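Local structure of ABC transporter, solute-binding protein (Staphylococcus aureus, 6LKL) at residues L3-P8 with V54-V59; N12-I17 with I29-G34. The protein binds glucose 6-phosphate and, as the solute-binding protein of an ABC transporter, probably captures it outside the cell for uptake. All coordinates share one frame; numbering follows the deposited sequence.

Two contacts that share the sheet of strand 3-7 show how the core of a binding protein leads to part of its sugar-phosphate site. Contact 1 pairs strand 3-7 with strand 54-56; contact 2 lays helix 11-25 against strand 29-33, the neighbour of strand 3-7 in the same sheet. Their centres lie about 9 Å apart. Backbone bonds probably join them, Val5 N to Glu30 O at 2.7 Å and Val5 O to Lys32 N at 2.8 Å, and Ser7 OG packs on Ile14 CD1. Contact 1 holds Gly58, a residue of the glucose 6-phosphate site, and its Pro8 side chain is about 3 Å from that of Thr36, another site residue, whereas in contact 2 the Ile14 side chain stays about 9 Å from that of the site residue Asp216.

Contact 1 of 2, residues L3-P8 with V54-V59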
loop_
_atom_site.group_PDB
_atom_site.type_symbol
_atom_site.label_atom_id
_atom_site.label_comp_id
_atom_site.label_asym_id
_atom_site.label_seq_id
_atom_site.Cartn_x
_atom_site.Cartn_y
_atom_site.Cartn_z
ATOM N N LEU A 3 17.391 4.048 -17.174
ATOM C CA LEU A 3 16.893 3.097 -16.187
ATOM C C LEU A 3 15.398 3.329 -16.002
ATOM O O LEU A 3 14.982 4.416 -15.591
ATOM C CB LEU A 3 17.647 3.270 -14.866
ATOM C CG LEU A 3 17.156 2.552 -13.607
ATOM C CD1 LEU A 3 17.239 1.049 -13.748
ATOM C CD2 LEU A 3 17.970 3.014 -12.410
ATOM N N THR A 4 14.592 2.317 -16.307
ATOM C CA THR A 4 13.142 2.463 -16.346
ATOM C C THR A 4 12.522 1.875 -15.084
ATOM O O THR A 4 12.807 0.728 -14.720
ATOM C CB THR A 4 12.568 1.782 -17.590
ATOM O OG1 THR A 4 13.134 2.379 -18.763
ATOM C CG2 THR A 4 11.058 1.943 -17.640
ATOM N N VAL A 5 11.677 2.664 -14.424
ATOM C CA VAL A 5 11.057 2.296 -13.155
ATOM C C VAL A 5 9.542 2.334 -13.325
ATOM O O VAL A 5 8.982 3.370 -13.705
ATOM C CB VAL A 5 11.503 3.236 -12.020
ATOM C CG1 VAL A 5 10.795 2.898 -10.721
ATOM C CG2 VAL A 5 13.009 3.167 -11.829
ATOM N N TYR A 6 8.881 1.207 -13.052
ATOM C CA TYR A 6 7.436 1.197 -12.854
ATOM C C TYR A 6 7.128 1.608 -11.420
ATOM O O TYR A 6 7.742 1.093 -10.481
ATOM C CB TYR A 6 6.838 -0.188 -13.102
ATOM C CG TYR A 6 7.209 -0.872 -14.399
ATOM C CD1 TYR A 6 8.384 -1.599 -14.511
ATOM C CD2 TYR A 6 6.356 -0.830 -15.495
ATOM C CE1 TYR A 6 8.714 -2.245 -15.685
ATOM C CE2 TYR A 6 6.677 -1.472 -16.673
ATOM C CZ TYR A 6 7.857 -2.179 -16.764
ATOM O OH TYR A 6 8.180 -2.819 -17.938
ATOM N N SER A 7 6.167 2.519 -11.241
ATOM C CA SER A 7 5.777 2.894 -9.886
ATOM C C SER A 7 4.323 3.347 -9.802
ATOM O O SER A 7 3.907 4.200 -10.603
ATOM C CB SER A 7 6.685 4.003 -9.357
ATOM O OG SER A 7 6.325 4.359 -8.033
ATOM N N PRO A 8 3.536 2.809 -8.865
ATOM C CA PRO A 8 2.201 3.365 -8.609
ATOM C C PRO A 8 2.206 4.628 -7.768
ATOM O O PRO A 8 1.135 5.192 -7.526
ATOM C CB PRO A 8 1.499 2.219 -7.873
ATOM C CG PRO A 8 2.596 1.569 -7.116
ATOM C CD PRO A 8 3.777 1.600 -8.055
ATOM N N VAL A 54 12.852 -1.955 -12.928
ATOM C CA VAL A 54 12.533 -2.014 -11.505
ATOM C C VAL A 54 11.062 -1.677 -11.318
ATOM O O VAL A 54 10.535 -0.763 -11.963
ATOM C CB VAL A 54 13.416 -1.049 -10.684
ATOM C CG1 VAL A 54 13.058 -1.109 -9.201
ATOM C CG2 VAL A 54 14.883 -1.359 -10.888
ATOM N N PHE A 55 10.397 -2.423 -10.439
ATOM C CA PHE A 55 9.052 -2.096 -9.976
ATOM C C PHE A 55 9.183 -1.553 -8.559
ATOM O O PHE A 55 9.566 -2.287 -7.640
ATOM C CB PHE A 55 8.130 -3.312 -10.022
ATOM C CG PHE A 55 6.672 -2.954 -10.087
ATOM C CD1 PHE A 55 6.059 -2.302 -9.029
ATOM C CD2 PHE A 55 5.915 -3.267 -11.202
ATOM C CE1 PHE A 55 4.719 -1.964 -9.087
ATOM C CE2 PHE A 55 4.571 -2.933 -11.263
ATOM C CZ PHE A 55 3.975 -2.284 -10.205
ATOM N N MET A 56 8.859 -0.275 -8.384
ATOM C CA MET A 56 9.084 0.444 -7.136
ATOM C C MET A 56 7.738 0.846 -6.545
ATOM O O MET A 56 7.040 1.701 -7.102
ATOM C CB MET A 56 9.952 1.675 -7.385
ATOM C CG MET A 56 10.155 2.562 -6.169
ATOM S SD MET A 56 10.903 4.140 -6.606
ATOM C CE MET A 56 10.859 4.963 -5.017
ATOM N N GLY A 57 7.387 0.250 -5.411
ATOM C CA GLY A 57 6.184 0.612 -4.692
ATOM C C GLY A 57 5.042 -0.357 -4.946
ATOM O O GLY A 57 5.086 -1.222 -5.825
ATOM N N GLY A 58 3.992 -0.190 -4.149
ATOM C CA GLY A 58 2.858 -1.088 -4.172
ATOM C C GLY A 58 3.081 -2.309 -3.295
ATOM O O GLY A 58 4.206 -2.693 -2.981
ATOM N N VAL A 59 1.973 -2.929 -2.889
ATOM C CA VAL A 59 2.066 -4.086 -2.010
ATOM C C VAL A 59 2.355 -5.293 -2.895
ATOM O O VAL A 59 1.479 -6.118 -3.179
ATOM C CB VAL A 59 0.801 -4.243 -1.135
ATOM C CG1 VAL A 59 0.570 -2.981 -0.316
ATOM C CG2 VAL A 59 -0.432 -4.556 -1.941
#
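With OG trans to the backbone N (chi1 -179°), Ser7 swings its hydroxyl to Met56 O, while Tyr6, with CG anti to its carbonyl carbon (chi1 -51°), presents CB to the ring of Phe55. The Ser7 OG to Met56 O hydrogen bond, 2.9 Å long, reaches the carbonyl with its donor tilted 22° from the plane. It carries on the parallel ladder, in which Val54 N binds Thr4 O, Tyr6 N binds Val54 O and Met56 N meets Tyr6 O in a nearly straight bond of 2.7 Å. Tyr6 CB sits over one face of the Phe55 ring, 4.1 Å from its centroid, a CH-pi contact; the two rings are nearly parallel but slid so far apart that they barely overlap. Helix 36-44 touches both aromatics, and Tyr6 OH bonds to Gly52 N and Glu46 OE2. Val5 CG1 packs against Met56 CB at 3.7 Å, in the layer where Met56 also meets Ile14. Beyond the strands Pro8 CD lies 3.8 Å from Phe55 CE1, and Pro8 CG lies against Gly58 N at 3.7 Å. Gly57 and Gly58 sit at positive phi, a conformation that glycine takes readily. At Met56 O the serine hydroxyl thus extends the backbone ladder by one side-chain bond, and since Ser7 OG also bonds with Tyr9 N, it ties the strand end to the following turn, close to Gly58 of the glucose 6-phosphate site.

Contact 2 of 2, residues N12-I17 with I29-G34; sequences NLIRPI and IEIKHG
This is a helix-on-sheet contact, partly buried, in which the first turns of helix 11-25 lie against strand 29-33, the strand that follows it in the chain. The axes of 12-17 and 29-33 run nearly antiparallel, at 162°, and are 10.8 Å apart at closest approach; two side chains of the helix bridge the gap in different ways.

Ile14 does so by apolar contact. It meets Ile31 tip to tip, the two CD1 methyls 4.0 Å apart, and Ile31 CG2 stands close to the same Ile14 methyl. The inward position of Ile14 also brings it against Ser7 of the central strand.

Arg15 works with both its flat face and its edge. Its chain bends at chi2, which carries the guanidinium across to the strand, and the arginine and Ile31 slide past each other in opposite directions. Ile31 CD1 lies over one face of the guanidinium, 3.4 Å from Arg15 NE. At the edge, Arg15 NH2 donates to Ile29 O over 2.8 Å, with an N-H...O angle of 168°. The oxygen is in the guanidinium plane, yet the donor stands 45° above the carbonyl plane, so the bond is straight at the arginine but not directed at a lone pair. Arg15 NH1 forms a salt bridge with Glu22 OE2 and a hydrogen bond with Asn19 OD1; these fix the rotation of the group. Glu22 OE2 also accepts a hydrogen bond from Ile29 N, so one carboxylate links the arginine to the strand's first residue.

The contact packs the helix of a beta-alpha-beta crossover (strand 3-7, helix 11-25, strand 29-33) on its second strand, as in the alpha/beta lobes of the periplasmic binding protein superfamily.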
loop_
_atom_site.group_PDB
_atom_site.type_symbol
_atom_site.label_atom_id
_atom_site.label_comp_id
_atom_site.label_asym_id
_atom_site.label_seq_id
_atom_site.Cartn_x
_atom_site.Cartn_y
_atom_site.Cartn_z
ATOM N N ASN A 12 5.392 13.157 -8.487
ATOM C CA ASN A 12 5.829 14.323 -7.731
ATOM C C ASN A 12 6.377 13.958 -6.357
ATOM O O ASN A 12 7.141 14.742 -5.784
ATOM C CB ASN A 12 4.669 15.313 -7.582
ATOM C CG ASN A 12 3.629 14.853 -6.576
ATOM O OD1 ASN A 12 3.866 14.876 -5.368
ATOM N ND2 ASN A 12 2.462 14.453 -7.068
ATOM N N LEU A 13 6.011 12.797 -5.810
ATOM C CA LEU A 13 6.507 12.395 -4.496
ATOM C C LEU A 13 7.790 11.575 -4.554
ATOM O O LEU A 13 8.559 11.585 -3.586
ATOM C CB LEU A 13 5.451 11.578 -3.747
ATOM C CG LEU A 13 4.051 12.165 -3.575
ATOM C CD1 LEU A 13 3.184 11.160 -2.840
ATOM C CD2 LEU A 13 4.097 13.479 -2.813
ATOM N N ILE A 14 8.043 10.869 -5.657
ATOM C CA ILE A 14 9.248 10.053 -5.777
ATOM C C ILE A 14 10.358 10.744 -6.564
ATOM O O ILE A 14 11.526 10.347 -6.434
ATOM C CB ILE A 14 8.930 8.678 -6.410
ATOM C CG1 ILE A 14 8.189 8.848 -7.742
ATOM C CG2 ILE A 14 8.130 7.818 -5.434
ATOM C CD1 ILE A 14 7.926 7.546 -8.484
ATOM N N ARG A 15 10.049 11.763 -7.323
ATOM C CA ARG A 15 11.041 12.410 -8.143
ATOM C C ARG A 15 12.223 12.982 -7.407
ATOM O O ARG A 15 13.305 12.818 -7.852
ATOM C CB ARG A 15 10.431 13.459 -9.034
ATOM C CG ARG A 15 10.255 13.007 -10.440
ATOM C CD ARG A 15 11.570 12.760 -11.106
ATOM N NE ARG A 15 11.402 11.930 -12.262
ATOM C CZ ARG A 15 12.363 11.289 -12.869
ATOM N NH1 ARG A 15 13.568 11.393 -12.441
ATOM N NH2 ARG A 15 12.100 10.568 -13.895
ATOM N N PRO A 16 12.014 13.664 -6.302
ATOM C CA PRO A 16 13.171 14.186 -5.558
ATOM C C PRO A 16 14.106 13.090 -5.082
ATOM O O PRO A 16 15.331 13.261 -5.102
ATOM C CB PRO A 16 12.517 14.934 -4.387
ATOM C CG PRO A 16 11.169 15.320 -4.907
ATOM C CD PRO A 16 10.742 14.149 -5.740
ATOM N N ILE A 17 13.552 11.955 -4.661
ATOM C CA ILE A 17 14.378 10.870 -4.144
ATOM C C ILE A 17 15.174 10.233 -5.275
ATOM O O ILE A 17 16.375 9.972 -5.143
ATOM C CB ILE A 17 13.502 9.835 -3.414
ATOM C CG1 ILE A 17 12.831 10.445 -2.172
ATOM C CG2 ILE A 17 14.320 8.604 -3.020
ATOM C CD1 ILE A 17 11.556 11.252 -2.447
ATOM N N ILE A 29 16.549 8.274 -14.944
ATOM C CA ILE A 29 15.458 7.370 -14.608
ATOM C C ILE A 29 14.213 7.822 -15.353
ATOM O O ILE A 29 13.880 9.015 -15.363
ATOM C CB ILE A 29 15.214 7.318 -13.088
ATOM C CG1 ILE A 29 16.336 6.532 -12.408
ATOM C CG2 ILE A 29 13.849 6.691 -12.770
ATOM C CD1 ILE A 29 16.305 6.575 -10.894
ATOM N N GLU A 30 13.531 6.872 -15.980
ATOM C CA GLU A 30 12.215 7.086 -16.559
ATOM C C GLU A 30 11.196 6.337 -15.714
ATOM O O GLU A 30 11.425 5.189 -15.322
ATOM C CB GLU A 30 12.172 6.600 -18.011
ATOM C CG GLU A 30 10.808 6.690 -18.682
ATOM C CD GLU A 30 10.712 5.826 -19.926
ATOM O OE1 GLU A 30 11.549 4.912 -20.090
ATOM O OE2 GLU A 30 9.790 6.054 -20.739
ATOM N N ILE A 31 10.079 6.996 -15.424
ATOM C CA ILE A 31 9.047 6.452 -14.554
ATOM C C ILE A 31 7.809 6.169 -15.391
ATOM O O ILE A 31 7.308 7.059 -16.090
ATOM C CB ILE A 31 8.721 7.414 -13.398
ATOM C CG1 ILE A 31 9.994 7.778 -12.629
ATOM C CG2 ILE A 31 7.705 6.773 -12.458
ATOM C CD1 ILE A 31 9.827 8.940 -11.669
ATOM N N LYS A 32 7.315 4.937 -15.316
ATOM C CA LYS A 32 6.026 4.566 -15.885
ATOM C C LYS A 32 5.007 4.504 -14.753
ATOM O O LYS A 32 5.195 3.762 -13.783
ATOM C CB LYS A 32 6.118 3.237 -16.636
ATOM C CG LYS A 32 7.033 3.320 -17.856
ATOM C CD LYS A 32 6.985 2.080 -18.740
ATOM C CE LYS A 32 7.556 2.394 -20.123
ATOM N NZ LYS A 32 7.712 1.197 -21.000
ATOM N N HIS A 33 3.941 5.289 -14.876
ATOM C CA HIS A 33 2.964 5.461 -13.813
ATOM C C HIS A 33 1.667 4.733 -14.134
ATOM O O HIS A 33 1.349 4.441 -15.289
ATOM C CB HIS A 33 2.660 6.945 -13.580
ATOM C CG HIS A 33 3.882 7.798 -13.453
ATOM N ND1 HIS A 33 4.437 8.465 -14.524
ATOM C CD2 HIS A 33 4.657 8.093 -12.383
ATOM C CE1 HIS A 33 5.501 9.134 -14.121
ATOM N NE2 HIS A 33 5.657 8.925 -12.825
ATOM N N GLY A 34 0.935 4.432 -13.076
ATOM C CA GLY A 34 -0.365 3.808 -13.188
ATOM C C GLY A 34 -0.753 3.228 -11.849
ATOM O O GLY A 34 -0.039 3.361 -10.858
#